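Local atomic coordinates of protein kinase A regulatory subunit (Trypanosoma cruzi, PDB entry 6HYQ), a protein that is a putative regulatory subunit of protein kinase A, here holding one guanosine in each of its two cyclic nucleotide-binding domains. Residues Cys71-Gly76 / Thr118-Thr123; Thr209-Gly214 / Val249-Val254. All coordinates share one frame; numbering follows the deposited sequence.

Contact 1: residues Cys71-Gly76 / Thr118-Thr123; sequences CIMEAG and TPVVAT. With GMP (guanosine), chain E.
Ala-75 and Gly-76 hydrogen-bond to the 118-123 loop just beyond edge strand 71-73 of a cyclic nucleotide-binding jelly-roll barrel. By family and position, helix 111-116 and the loop after it, which runs into strand 123-126, probably correspond to the phosphate-binding cassette. Two nearly straight hydrogen bonds fix the backbones. Ala-75 N donates not to a carbonyl but to the hydroxyl Thr-123 OG1, at 2.8 Å and 169°. Gly-76 N reaches Val-120 O at 2.9 Å, from above the carbonyl plane.

Apolar packing is led by Val-120, whose CG1 meets Met-73 CG at 3.8 Å, the two side chains passing at a slant. Thr-123 holds OG1 beside its own backbone N, facing Ala-75 N; its methyl CG2, anti to that N, lies 3.6 Å from Met-73 O and 4.0 Å from Cys-71 SG.

Toward the ligand, Ala-122 N makes a weak hydrogen bond with guanosine O5' (3.0 Å, bent to 130°), while Glu-113 accepts from Val-121 N and also binds the nucleoside. The same segments thus join this edge strand and its following turn to the ribose end of the pocket. With CG between the backbone N and the carbonyl carbon (chi1 52°) and the next torsion extended, Met-73 carries its SD to 3.6 Å from guanosine C5'.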
# COMPACT_ATOMS: atom_id res chain seq x y z
N CYS A 71 -14.85 10.03 20.18
CA CYS A 71 -15.15 10.08 18.75
C CYS A 71 -14.26 11.12 18.08
O CYS A 71 -14.29 12.28 18.46
CB CYS A 71 -16.62 10.39 18.50
SG CYS A 71 -17.77 9.03 18.83
N ILE A 72 -13.46 10.68 17.11
CA ILE A 72 -12.65 11.62 16.31
C ILE A 72 -13.53 12.41 15.30
O ILE A 72 -13.21 13.55 14.92
CB ILE A 72 -11.50 10.84 15.64
CG1 ILE A 72 -10.68 10.12 16.74
CG2 ILE A 72 -10.68 11.75 14.73
CD1 ILE A 72 -9.36 9.43 16.25
N MET A 73 -14.62 11.78 14.86
CA MET A 73 -15.63 12.36 13.98
C MET A 73 -16.89 11.51 14.12
O MET A 73 -16.88 10.42 14.73
CB MET A 73 -15.10 12.47 12.52
CG MET A 73 -14.49 11.19 11.91
SD MET A 73 -13.55 11.38 10.31
CE MET A 73 -11.95 12.04 10.80
N GLU A 74 -17.98 12.03 13.59
CA GLU A 74 -19.28 11.38 13.74
C GLU A 74 -20.01 11.49 12.41
O GLU A 74 -19.85 12.48 11.70
CB GLU A 74 -20.11 12.01 14.88
CG GLU A 74 -19.58 11.72 16.29
CD GLU A 74 -20.58 12.01 17.41
OE1 GLU A 74 -21.80 12.09 17.16
OE2 GLU A 74 -20.12 12.15 18.57
N ALA A 75 -20.75 10.45 12.07
CA ALA A 75 -21.56 10.50 10.86
C ALA A 75 -22.38 11.77 10.81
O ALA A 75 -23.10 12.11 11.76
CB ALA A 75 -22.47 9.28 10.78
N GLY A 76 -22.29 12.47 9.69
CA GLY A 76 -23.05 13.66 9.46
C GLY A 76 -22.33 14.94 9.79
O GLY A 76 -22.75 16.00 9.34
N THR A 118 -17.61 15.86 1.16
CA THR A 118 -18.91 15.44 1.66
C THR A 118 -18.81 15.45 3.17
O THR A 118 -17.70 15.50 3.72
CB THR A 118 -19.29 14.05 1.14
OG1 THR A 118 -20.51 13.61 1.74
CG2 THR A 118 -18.26 13.06 1.49
N PRO A 119 -19.94 15.46 3.87
CA PRO A 119 -19.93 15.26 5.33
C PRO A 119 -19.38 13.90 5.76
O PRO A 119 -19.42 12.92 5.02
CB PRO A 119 -21.40 15.39 5.71
CG PRO A 119 -21.95 16.25 4.66
CD PRO A 119 -21.24 15.95 3.41
N VAL A 120 -18.81 13.87 6.96
CA VAL A 120 -18.34 12.61 7.51
C VAL A 120 -19.41 11.55 7.19
O VAL A 120 -20.60 11.79 7.41
CB VAL A 120 -18.06 12.71 9.02
CG1 VAL A 120 -17.52 11.39 9.60
CG2 VAL A 120 -17.12 13.88 9.33
N VAL A 121 -18.98 10.43 6.59
CA VAL A 121 -19.81 9.29 6.23
C VAL A 121 -19.93 8.29 7.37
O VAL A 121 -20.91 7.54 7.46
CB VAL A 121 -19.20 8.63 4.98
CG1 VAL A 121 -19.99 7.41 4.56
CG2 VAL A 121 -19.04 9.64 3.83
N ALA A 122 -18.92 8.20 8.21
CA ALA A 122 -18.95 7.17 9.22
C ALA A 122 -18.34 7.71 10.49
O ALA A 122 -17.54 8.63 10.48
CB ALA A 122 -18.18 5.95 8.69
N THR A 123 -18.74 7.12 11.59
CA THR A 123 -18.24 7.51 12.89
C THR A 123 -16.97 6.73 13.25
O THR A 123 -16.84 5.54 12.96
CB THR A 123 -19.33 7.25 13.93
OG1 THR A 123 -20.44 8.11 13.66
CG2 THR A 123 -18.80 7.43 15.36
O5' GMP E . -16.10 8.57 7.32
C5' GMP E . -15.01 8.91 8.17
C4' GMP E . -13.77 8.09 7.89
O4' GMP E . -14.06 6.68 8.12
C3' GMP E . -13.19 8.13 6.47
O3' GMP E . -12.36 9.26 6.25
C2' GMP E . -12.44 6.82 6.34
O2' GMP E . -11.09 6.90 6.86
C1' GMP E . -13.31 5.89 7.20
N9 GMP E . -14.31 5.20 6.39
C8 GMP E . -15.48 5.75 5.99
N7 GMP E . -16.16 4.83 5.30
C5 GMP E . -15.38 3.75 5.31
C6 GMP E . -15.57 2.37 4.71
O6 GMP E . -16.56 2.11 4.08
N1 GMP E . -14.53 1.40 4.93
C2 GMP E . -13.32 1.68 5.63
N2 GMP E . -12.36 0.59 5.72
N3 GMP E . -13.15 2.96 6.22
C4 GMP E . -14.23 3.97 5.99

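Contact 2: residues Thr209-Gly214 / Val249-Val254; sequences TVEVIG and VATTHV. With GMP (guanosine), chain F.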
# COMPACT_ATOMS: atom_id res chain seq x y z
N THR A 209 3.09 -10.55 -21.42
CA THR A 209 3.44 -11.84 -20.84
C THR A 209 4.84 -11.79 -20.26
O THR A 209 5.69 -11.01 -20.72
CB THR A 209 3.30 -12.94 -21.91
OG1 THR A 209 1.92 -13.02 -22.29
CG2 THR A 209 3.90 -14.39 -21.41
N VAL A 210 5.06 -12.53 -19.19
CA VAL A 210 6.42 -12.58 -18.63
C VAL A 210 6.85 -14.02 -18.39
O VAL A 210 6.03 -14.91 -18.18
CB VAL A 210 6.53 -11.82 -17.29
CG1 VAL A 210 5.86 -10.49 -17.46
CG2 VAL A 210 5.84 -12.60 -16.22
N GLU A 211 8.17 -14.18 -18.35
CA GLU A 211 8.80 -15.45 -17.96
C GLU A 211 9.61 -15.24 -16.67
O GLU A 211 10.29 -14.23 -16.48
CB GLU A 211 9.77 -15.99 -19.04
CG GLU A 211 10.90 -15.07 -19.35
CD GLU A 211 11.77 -15.53 -20.51
OE1 GLU A 211 12.51 -14.66 -21.04
OE2 GLU A 211 11.73 -16.73 -20.88
N VAL A 212 9.50 -16.29 -15.83
CA VAL A 212 10.15 -16.43 -14.53
C VAL A 212 11.31 -17.40 -14.78
O VAL A 212 11.08 -18.53 -15.21
CB VAL A 212 9.17 -16.98 -13.49
CG1 VAL A 212 9.83 -17.11 -12.12
CG2 VAL A 212 7.87 -16.08 -13.47
N ILE A 213 12.58 -16.96 -14.57
CA ILE A 213 13.77 -17.75 -14.91
C ILE A 213 14.51 -17.98 -13.61
O ILE A 213 15.18 -17.07 -13.09
CB ILE A 213 14.67 -17.07 -15.93
CG1 ILE A 213 13.89 -16.76 -17.22
CG2 ILE A 213 15.93 -17.97 -16.14
CD1 ILE A 213 14.62 -15.93 -18.24
N GLY A 214 14.39 -19.21 -13.08
CA GLY A 214 14.97 -19.57 -11.82
C GLY A 214 16.42 -20.04 -11.96
O GLY A 214 17.08 -19.84 -12.98
N VAL A 249 11.34 -11.77 -16.49
CA VAL A 249 11.69 -11.05 -17.70
C VAL A 249 10.44 -10.91 -18.64
O VAL A 249 9.73 -11.89 -18.92
CB VAL A 249 12.83 -11.71 -18.48
CG1 VAL A 249 13.26 -10.80 -19.46
CG2 VAL A 249 14.08 -12.01 -17.57
N ALA A 250 10.28 -9.72 -19.23
CA ALA A 250 9.20 -9.51 -20.19
C ALA A 250 9.48 -10.33 -21.45
O ALA A 250 10.59 -10.30 -21.98
CB ALA A 250 9.07 -8.02 -20.54
N THR A 251 8.50 -11.07 -21.92
CA THR A 251 8.63 -11.64 -23.25
C THR A 251 7.96 -10.78 -24.29
O THR A 251 8.21 -10.99 -25.46
CB THR A 251 8.05 -13.07 -23.36
OG1 THR A 251 6.60 -13.09 -23.25
CG2 THR A 251 8.72 -14.02 -22.32
N THR A 252 7.08 -9.86 -23.88
CA THR A 252 6.41 -8.94 -24.77
C THR A 252 6.57 -7.55 -24.21
O THR A 252 7.05 -7.36 -23.09
CB THR A 252 4.91 -9.28 -24.91
OG1 THR A 252 4.24 -8.97 -23.70
CG2 THR A 252 4.66 -10.77 -25.23
N HIS A 253 6.11 -6.56 -24.95
CA HIS A 253 5.82 -5.30 -24.32
C HIS A 253 4.87 -5.57 -23.17
O HIS A 253 3.82 -6.23 -23.33
CB HIS A 253 5.22 -4.33 -25.34
CG HIS A 253 4.87 -3.01 -24.75
ND1 HIS A 253 5.68 -2.39 -23.83
CD2 HIS A 253 3.82 -2.19 -24.96
CE1 HIS A 253 5.12 -1.26 -23.46
NE2 HIS A 253 3.99 -1.11 -24.13
N VAL A 254 5.27 -5.15 -21.95
CA VAL A 254 4.45 -5.43 -20.77
C VAL A 254 4.10 -4.10 -20.11
O VAL A 254 4.90 -3.17 -20.04
CB VAL A 254 5.13 -6.39 -19.77
CG1 VAL A 254 4.33 -6.54 -18.52
CG2 VAL A 254 5.33 -7.82 -20.39
O5' GMP F . 11.57 -14.61 -6.95
C5' GMP F . 11.18 -13.56 -7.83
C4' GMP F . 9.72 -13.68 -8.20
O4' GMP F . 9.58 -14.71 -9.20
C3' GMP F . 8.75 -14.08 -7.10
O3' GMP F . 8.38 -13.01 -6.25
C2' GMP F . 7.59 -14.64 -7.91
O2' GMP F . 6.80 -13.54 -8.40
C1' GMP F . 8.34 -15.31 -9.09
N9 GMP F . 8.60 -16.72 -8.84
C8 GMP F . 9.64 -17.17 -8.08
N7 GMP F . 9.57 -18.51 -7.98
C5 GMP F . 8.46 -18.86 -8.62
C6 GMP F . 7.81 -20.20 -8.85
O6 GMP F . 8.31 -21.23 -8.41
N1 GMP F . 6.63 -20.25 -9.62
C2 GMP F . 6.00 -19.09 -10.16
N2 GMP F . 4.74 -19.16 -10.94
N3 GMP F . 6.61 -17.84 -9.91
C4 GMP F . 7.87 -17.75 -9.16
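Glu-211 and Val-249 form an antiparallel hydrogen-bonded pair in the jelly-roll barrel of the second cyclic nucleotide-binding domain, joining neighbouring strands 210-215 and 247-250. Glu-211 N donates to Val-249 O at 2.8 Å (174°), and Val-249 N returns a bond to Glu-211 O at 2.7 Å. The next pair, Val-210 with Ala-250, is non-hydrogen-bonded, and its CA atoms draw in to 4.4 Å.

Beyond Ala-250 the chain leaves the strand pairing, and threonines hold the end. Thr-209 O accepts from Thr-251 N at 3.1 Å and, weakly, from Thr-251 OG1. Thr-209 N donates to Thr-252 OG1 at 3.0 Å; that hydroxyl in turn gives its proton to His-253 O, so this one oxygen links Thr-209 to the turn at 252-253.

Side chains pack on both faces of the sheet. Beside Val-249, Glu-211 lies pointing the same way, its CG set between its backbone N and carbonyl carbon (chi1 60°), which brings CG to 3.8 Å from Thr-251 CG2. On the other face, Val-210 CG1 meets Val-254 CG2 at 4.0 Å, the side chains crossing at about a right angle.

In the outer shell, Lys-223 makes a long, weak ion pair with Glu-211, His-253 ND1 bonds to Phe-186 O, and strand 221-227 pairs with 210-215 on the side away from 247-250. Val-212, on the same face as Val-210, carries the strand to the ligand: its CG1 touches guanosine N9 at 3.5 Å.

Contact 1 closes before contact 2 opens along the chain, and each belongs to a different cyclic nucleotide-binding domain. Their centres are about 47 Å apart, with about 36 Å between nearest atoms, on opposite sides of the chain's centre, so neither touches the other. The two domains repeat one topology: strands 71-73, 123-126, 91-95 and 98-103 form a sheet matching that of 191-193, 247-250, 210-215 and 221-227. Contact 1 joins the edge strand and its following loop to the segment entering strand 123-126, whereas contact 2 pairs two inner strands. Each borders its own guanosine, so the one chain holds two separate nucleoside pockets.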